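Local coordinates for protein myosin-17 (Arabidopsis thaliana, PDB 7KFL) that probably recognises cargo through its globular tail domain, as a plant class XI myosin of the kind that moves cargo along actin, at residues 5-8 with 9-13; 361-364 with 365-368; 384-388 with 389-393. All blocks are in the same frame, centred on the assembly; numbering follows the deposited sequence.

Interaction 1 (5-8 with 9-13)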
loop_
_atom_site.group_PDB
_atom_site.type_symbol
_atom_site.label_atom_id
_atom_site.label_comp_id
_atom_site.label_asym_id
_atom_site.label_seq_id
_atom_site.Cartn_x
_atom_site.Cartn_y
_atom_site.Cartn_z
ATOM N N ASN A 5 -40.862 -15.695 -2.392
ATOM C CA ASN A 5 -39.576 -16.272 -1.907
ATOM C C ASN A 5 -38.877 -17.028 -3.045
ATOM O O ASN A 5 -37.634 -17.092 -3.024
ATOM C CB ASN A 5 -39.779 -17.180 -0.690
ATOM C CG ASN A 5 -40.027 -16.408 0.589
ATOM O OD1 ASN A 5 -41.112 -16.480 1.162
ATOM N ND2 ASN A 5 -39.029 -15.666 1.041
ATOM N N GLU A 6 -39.644 -17.577 -3.992
ATOM C CA GLU A 6 -39.118 -18.312 -5.175
ATOM C C GLU A 6 -38.675 -17.312 -6.249
ATOM O O GLU A 6 -37.623 -17.555 -6.873
ATOM C CB GLU A 6 -40.169 -19.281 -5.720
ATOM C CG GLU A 6 -40.473 -20.430 -4.776
ATOM C CD GLU A 6 -41.166 -21.614 -5.428
ATOM O OE1 GLU A 6 -42.350 -21.472 -5.796
ATOM O OE2 GLU A 6 -40.516 -22.669 -5.579
ATOM N N LYS A 7 -39.444 -16.234 -6.455
ATOM C CA LYS A 7 -39.127 -15.172 -7.452
ATOM C C LYS A 7 -37.925 -14.364 -6.940
ATOM O O LYS A 7 -37.114 -13.927 -7.782
ATOM C CB LYS A 7 -40.356 -14.298 -7.750
ATOM C CG LYS A 7 -40.265 -12.833 -7.333
ATOM C CD LYS A 7 -41.287 -11.939 -8.015
ATOM C CE LYS A 7 -40.695 -11.064 -9.104
ATOM N NZ LYS A 7 -40.288 -11.843 -10.296
ATOM N N GLN A 8 -37.809 -14.185 -5.618
ATOM C CA GLN A 8 -36.685 -13.455 -4.967
ATOM C C GLN A 8 -35.397 -14.282 -5.076
ATOM O O GLN A 8 -34.351 -13.675 -5.372
ATOM C CB GLN A 8 -37.012 -13.106 -3.512
ATOM C CG GLN A 8 -37.859 -11.848 -3.371
ATOM C CD GLN A 8 -37.986 -11.384 -1.939
ATOM O OE1 GLN A 8 -37.017 -11.371 -1.182
ATOM N NE2 GLN A 8 -39.188 -10.983 -1.555
ATOM N N GLN A 9 -35.459 -15.601 -4.854
ATOM C CA GLN A 9 -34.286 -16.508 -5.004
ATOM C C GLN A 9 -33.856 -16.538 -6.477
ATOM O O GLN A 9 -32.637 -16.484 -6.728
ATOM C CB GLN A 9 -34.570 -17.928 -4.504
ATOM C CG GLN A 9 -33.443 -18.902 -4.839
ATOM C CD GLN A 9 -33.480 -20.202 -4.072
ATOM O OE1 GLN A 9 -34.351 -20.440 -3.238
ATOM N NE2 GLN A 9 -32.517 -21.064 -4.359
ATOM N N GLU A 10 -34.817 -16.636 -7.404
ATOM C CA GLU A 10 -34.570 -16.629 -8.874
ATOM C C GLU A 10 -33.808 -15.351 -9.247
ATOM O O GLU A 10 -32.810 -15.459 -9.984
ATOM C CB GLU A 10 -35.881 -16.749 -9.659
ATOM C CG GLU A 10 -35.828 -16.118 -11.045
ATOM C CD GLU A 10 -37.049 -16.356 -11.920
ATOM O OE1 GLU A 10 -38.169 -16.023 -11.480
ATOM O OE2 GLU A 10 -36.876 -16.867 -13.047
ATOM N N ASN A 11 -34.274 -14.196 -8.757
ATOM C CA ASN A 11 -33.694 -12.853 -9.036
ATOM C C ASN A 11 -32.266 -12.772 -8.483
ATOM O O ASN A 11 -31.397 -12.221 -9.181
ATOM C CB ASN A 11 -34.559 -11.729 -8.458
ATOM C CG ASN A 11 -35.819 -11.474 -9.260
ATOM O OD1 ASN A 11 -35.984 -12.006 -10.356
ATOM N ND2 ASN A 11 -36.712 -10.659 -8.724
ATOM N N GLN A 12 -32.043 -13.287 -7.270
ATOM C CA GLN A 12 -30.717 -13.305 -6.593
ATOM C C GLN A 12 -29.777 -14.254 -7.346
ATOM O O GLN A 12 -28.612 -13.868 -7.558
ATOM C CB GLN A 12 -30.875 -13.693 -5.121
ATOM C CG GLN A 12 -31.559 -12.615 -4.288
ATOM C CD GLN A 12 -32.012 -13.105 -2.934
ATOM O OE1 GLN A 12 -31.534 -14.115 -2.422
ATOM N NE2 GLN A 12 -32.944 -12.381 -2.336
ATOM N N ASP A 13 -30.272 -15.434 -7.740
ATOM C CA ASP A 13 -29.535 -16.432 -8.567
ATOM C C ASP A 13 -29.074 -15.778 -9.877
ATOM O O ASP A 13 -27.965 -16.106 -10.341
ATOM C CB ASP A 13 -30.386 -17.675 -8.861
ATOM C CG ASP A 13 -30.199 -18.818 -7.875
ATOM O OD1 ASP A 13 -29.037 -19.115 -7.531
ATOM O OD2 ASP A 13 -31.218 -19.407 -7.464
#
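Gln8 and Gln12, together with Lys7 and Asn11, form successive i to i+4 contacts along the first turns of helix 4-20, a surface helix near the start of the modelled chain. They illustrate how a helix dominated by polar residues can be held mainly by its backbone. Gln9 N donates to Asn5 O at 3.2 Å and Glu10 N to Glu6 O at 3.0 Å, and Asn11 and Gln12 repeat the pattern onto Lys7 and Gln8. The side chains add packing to this ladder. The amide of Asn11 turns back over the carbonyl of Lys7, its CG 3.1 Å from Lys7 O. This follows from a first torsion (-75°) that sets CG beside the backbone N; neither amide end makes a hydrogen bond to that oxygen. The bent chain of Lys7 slants across the same amide, with CE 4.0 Å from Asn11 ND2. Its ammonium NZ stays 4.8 Å from Glu10 OE1, too far for contact, though the opposite charges may still attract. Gln12 runs along the next carbonyl, with CG 3.2 Å from Gln8 O and the amide carbon CD still only 3.4 Å from it. Cutting this side chain back to that of an alanine is likely to uncover one side of the Gln8 carbonyl, which keeps its backbone bond, and to open a gap toward helix 53-65. Gln12 touches Val53 and Arg56 of that helix as well as Thr51 and Ser52 in the preceding loop, while Asp13 forms a salt bridge to Arg56, fixing this side of helix 4-20 against it.

Interaction 2 (361-364 with 365-368)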
loop_
_atom_site.group_PDB
_atom_site.type_symbol
_atom_site.label_atom_id
_atom_site.label_comp_id
_atom_site.label_asym_id
_atom_site.label_seq_id
_atom_site.Cartn_x
_atom_site.Cartn_y
_atom_site.Cartn_z
ATOM N N ARG A 361 27.227 8.899 22.653
ATOM C CA ARG A 361 27.134 7.887 23.742
ATOM C C ARG A 361 26.489 8.516 24.985
ATOM O O ARG A 361 25.701 7.812 25.650
ATOM C CB ARG A 361 28.520 7.311 24.049
ATOM C CG ARG A 361 28.521 6.113 24.989
ATOM C CD ARG A 361 27.631 4.976 24.517
ATOM N NE ARG A 361 28.215 3.660 24.760
ATOM C CZ ARG A 361 27.950 2.862 25.796
ATOM N NH1 ARG A 361 27.090 3.225 26.737
ATOM N NH2 ARG A 361 28.553 1.688 25.887
ATOM N N VAL A 362 26.810 9.781 25.284
ATOM C CA VAL A 362 26.259 10.544 26.449
ATOM C C VAL A 362 24.764 10.807 26.220
ATOM O O VAL A 362 23.990 10.649 27.184
ATOM C CB VAL A 362 27.032 11.852 26.729
ATOM C CG1 VAL A 362 27.189 12.729 25.495
ATOM C CG2 VAL A 362 26.401 12.653 27.860
ATOM N N MET A 363 24.379 11.197 25.000
ATOM C CA MET A 363 22.970 11.488 24.606
ATOM C C MET A 363 22.103 10.234 24.783
ATOM O O MET A 363 20.919 10.387 25.140
ATOM C CB MET A 363 22.886 11.955 23.148
ATOM C CG MET A 363 22.893 13.463 22.988
ATOM S SD MET A 363 23.546 13.981 21.381
ATOM C CE MET A 363 22.751 15.577 21.195
ATOM N N MET A 364 22.670 9.049 24.530
ATOM C CA MET A 364 21.961 7.741 24.608
ATOM C C MET A 364 21.765 7.332 26.073
ATOM O O MET A 364 20.746 6.675 26.358
ATOM C CB MET A 364 22.734 6.649 23.862
ATOM C CG MET A 364 22.521 6.697 22.362
ATOM S SD MET A 364 23.817 5.842 21.434
ATOM C CE MET A 364 23.652 4.178 22.077
ATOM N N THR A 365 22.697 7.700 26.961
ATOM C CA THR A 365 22.609 7.454 28.429
ATOM C C THR A 365 21.657 8.480 29.060
ATOM O O THR A 365 20.946 8.101 30.010
ATOM C CB THR A 365 23.996 7.453 29.086
ATOM O OG1 THR A 365 24.690 8.628 28.668
ATOM C CG2 THR A 365 24.811 6.227 28.738
ATOM N N GLU A 366 21.648 9.719 28.551
ATOM C CA GLU A 366 20.666 10.782 28.914
ATOM C C GLU A 366 19.248 10.250 28.672
ATOM O O GLU A 366 18.435 10.277 29.619
ATOM C CB GLU A 366 20.921 12.057 28.100
ATOM C CG GLU A 366 19.759 13.043 28.094
ATOM C CD GLU A 366 19.525 13.766 26.776
ATOM O OE1 GLU A 366 18.353 14.069 26.471
ATOM O OE2 GLU A 366 20.512 14.028 26.057
ATOM N N ASP A 367 18.975 9.794 27.444
ATOM C CA ASP A 367 17.660 9.246 27.010
ATOM C C ASP A 367 17.342 7.975 27.808
ATOM O O ASP A 367 16.167 7.802 28.182
ATOM C CB ASP A 367 17.632 8.984 25.501
ATOM C CG ASP A 367 17.350 10.220 24.664
ATOM O OD1 ASP A 367 17.579 11.339 25.167
ATOM O OD2 ASP A 367 16.895 10.055 23.514
ATOM N N SER A 368 18.345 7.127 28.058
ATOM C CA SER A 368 18.221 5.856 28.823
ATOM C C SER A 368 17.803 6.140 30.271
ATOM O O SER A 368 16.996 5.360 30.813
ATOM C CB SER A 368 19.501 5.062 28.776
ATOM O OG SER A 368 19.356 3.828 29.463
#
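Thr365 reaches back by three and four residues to touch Val362 and Arg361, an example of a beta-branched hydroxyl residue that settles its polar group within its own helix. Its CB begins 3.7 Å from Val362 O. From there OG1 goes to the same oxygen and donates a hydrogen bond of 2.6 Å; the first torsion of 50° tucks the hydroxyl between the backbone N and the carbonyl carbon, which brings it over the preceding turn. The donor comes in well bent, at a C=O...O angle of 112°, and tilted from the carbonyl plane. Val362 O also receives the amide of Glu366 at 2.9 Å from N, a much straighter approach, and two donors therefore grip one carbonyl. The other branch, CG2, lies beside the backbone N and meets Arg361 O at 3.6 Å. Beyond it stands the guanidinium of Arg361, with CG2 at its edge, near its plane, and NH1 4.3 Å away, a loose van der Waals contact of a methyl with the edge of a charged group.

On the adjoining face Glu366 lies alongside Met363, both pointing the same way. Its CB is 3.4 Å from Met363 O, and after a bend at chi2 the carboxylate comes back beside the methionine, with OE2 3.9 Å from Met363 CG. The carboxylates of Glu366 and Asp367 also come close, OE1 to OD1 3.1 Å; such crowding of like charges could favour a proton on one of them.

Helix 354-369 packs on helix 332-341, where Met363 and Met364 rest on Ile332, and Arg361 and Met364 on Tyr336; Glu366 itself is exposed.

Interaction 3 (384-388 with 389-393)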
loop_
_atom_site.group_PDB
_atom_site.type_symbol
_atom_site.label_atom_id
_atom_site.label_comp_id
_atom_site.label_asym_id
_atom_site.label_seq_id
_atom_site.Cartn_x
_atom_site.Cartn_y
_atom_site.Cartn_z
ATOM N N ILE A 384 -4.713 -0.260 7.780
ATOM C CA ILE A 384 -5.647 0.270 6.741
ATOM C C ILE A 384 -5.585 1.793 6.830
ATOM O O ILE A 384 -6.005 2.372 7.829
ATOM C CB ILE A 384 -7.074 -0.296 6.923
ATOM C CG1 ILE A 384 -7.247 -1.651 6.224
ATOM C CG2 ILE A 384 -8.133 0.690 6.446
ATOM C CD1 ILE A 384 -6.208 -2.690 6.582
ATOM N N PRO A 385 -5.014 2.489 5.818
ATOM C CA PRO A 385 -4.781 3.930 5.910
ATOM C C PRO A 385 -5.918 4.818 5.378
ATOM O O PRO A 385 -5.644 5.954 5.029
ATOM C CB PRO A 385 -3.531 4.062 5.030
ATOM C CG PRO A 385 -3.797 3.092 3.900
ATOM C CD PRO A 385 -4.513 1.926 4.554
ATOM N N PHE A 386 -7.154 4.306 5.347
ATOM C CA PHE A 386 -8.336 5.007 4.777
ATOM C C PHE A 386 -9.626 4.557 5.467
ATOM O O PHE A 386 -9.700 3.401 5.933
ATOM C CB PHE A 386 -8.444 4.743 3.273
ATOM C CG PHE A 386 -8.610 3.291 2.902
ATOM C CD1 PHE A 386 -9.866 2.704 2.865
ATOM C CD2 PHE A 386 -7.509 2.506 2.597
ATOM C CE1 PHE A 386 -10.014 1.366 2.529
ATOM C CE2 PHE A 386 -7.658 1.171 2.259
ATOM C CZ PHE A 386 -8.910 0.603 2.227
ATOM N N THR A 387 -10.613 5.457 5.498
ATOM C CA THR A 387 -12.024 5.193 5.886
ATOM C C THR A 387 -12.907 5.373 4.644
ATOM O O THR A 387 -12.450 6.032 3.689
ATOM C CB THR A 387 -12.453 6.105 7.042
ATOM O OG1 THR A 387 -12.269 7.461 6.636
ATOM C CG2 THR A 387 -11.674 5.844 8.313
ATOM N N VAL A 388 -14.120 4.811 4.659
ATOM C CA VAL A 388 -15.083 4.854 3.516
ATOM C C VAL A 388 -15.428 6.319 3.214
ATOM O O VAL A 388 -15.684 6.629 2.034
ATOM C CB VAL A 388 -16.343 4.011 3.802
ATOM C CG1 VAL A 388 -17.409 4.178 2.727
ATOM C CG2 VAL A 388 -16.007 2.537 3.977
ATOM N N GLU A 389 -15.424 7.182 4.238
ATOM C CA GLU A 389 -15.688 8.642 4.121
ATOM C C GLU A 389 -14.549 9.314 3.340
ATOM O O GLU A 389 -14.857 10.183 2.504
ATOM C CB GLU A 389 -15.865 9.261 5.511
ATOM C CG GLU A 389 -16.258 10.730 5.491
ATOM C CD GLU A 389 -17.612 11.048 4.877
ATOM O OE1 GLU A 389 -18.438 10.123 4.736
ATOM O OE2 GLU A 389 -17.842 12.230 4.545
ATOM N N ASP A 390 -13.291 8.936 3.605
ATOM C CA ASP A 390 -12.090 9.448 2.887
ATOM C C ASP A 390 -12.188 9.080 1.403
ATOM O O ASP A 390 -11.974 9.973 0.560
ATOM C CB ASP A 390 -10.783 8.884 3.455
ATOM C CG ASP A 390 -10.403 9.420 4.824
ATOM O OD1 ASP A 390 -10.902 10.502 5.195
ATOM O OD2 ASP A 390 -9.602 8.750 5.507
ATOM N N ILE A 391 -12.483 7.809 1.111
ATOM C CA ILE A 391 -12.634 7.271 -0.276
ATOM C C ILE A 391 -13.676 8.118 -1.017
ATOM O O ILE A 391 -13.387 8.544 -2.148
ATOM C CB ILE A 391 -13.011 5.773 -0.261
ATOM C CG1 ILE A 391 -11.874 4.913 0.298
ATOM C CG2 ILE A 391 -13.445 5.311 -1.647
ATOM C CD1 ILE A 391 -12.144 3.426 0.267
ATOM N N SER A 392 -14.833 8.351 -0.391
ATOM C CA SER A 392 -15.976 9.124 -0.949
ATOM C C SER A 392 -15.617 10.611 -1.069
ATOM O O SER A 392 -16.047 11.232 -2.060
ATOM C CB SER A 392 -17.220 8.931 -0.116
ATOM O OG SER A 392 -17.089 9.551 1.154
ATOM N N LYS A 393 -14.879 11.158 -0.093
ATOM C CA LYS A 393 -14.479 12.595 -0.032
ATOM C C LYS A 393 -13.704 12.963 -1.304
ATOM O O LYS A 393 -13.988 14.033 -1.874
ATOM C CB LYS A 393 -13.671 12.901 1.237
ATOM C CG LYS A 393 -14.460 13.585 2.351
ATOM C CD LYS A 393 -14.026 13.217 3.760
ATOM C CE LYS A 393 -12.999 14.159 4.357
ATOM N NZ LYS A 393 -12.420 13.606 5.605
#
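From Phe386 and Thr387, whose backbones are extended, the chain turns at Val388 into helix 388-393, and the first full turn is closed by Ile391 N donating to Thr387 O at 3.1 Å, in the carbonyl plane. Ser392 N repeats the step onto Val388 O. Thr387 is the N-cap. Three residues on, Asp390 swings its carboxylate back, its first torsion of -71° leaving CG beside the backbone N, and OD2 takes a weak bond of 3.4 Å from Thr387 N: the returning half of a capping box. Phe386, just before the cap, meets Ile391 in the hydrophobic staple that often accompanies such a box. Ile391 CD1 touches Phe386 CD1 at 3.5 Å, approaching the ring obliquely, and Ile384 CG2 sits over the ring centre, 4.1 Å above one face. Tyr167 of helix 150-186 makes a T-shaped contact with the same ring, while Phe237 and Leu238 of helix 236-260 also pack on it. At the far end of the turn, Ser392 OG donates to Glu389 O at 2.7 Å, and Lys393 N reaches that oxygen from the same face. Lys393 NZ forms a salt bridge with Asp390 OD1, its hydrogen bond weak at 3.5 Å.

Read from the N terminus, the three contacts come in series, none nested in or crossing another; each is local, closing successive turns of one helix or, in interaction 3, the first turn after a cap, and none closes a long loop. Interaction 1 secures early turns of helix 4-20 at one end of the elongated chain, against helix 53-65. Interaction 2 lies in helix 354-369, across the chain's centre, about 71 Å away between centres. The chain then runs back toward the middle, where interaction 3, centred about 41 Å from interaction 2, starts helix 388-393. That last helix packs on helices 71-89 and 150-186, and the loop just before it on helices 150-186 and 236-260.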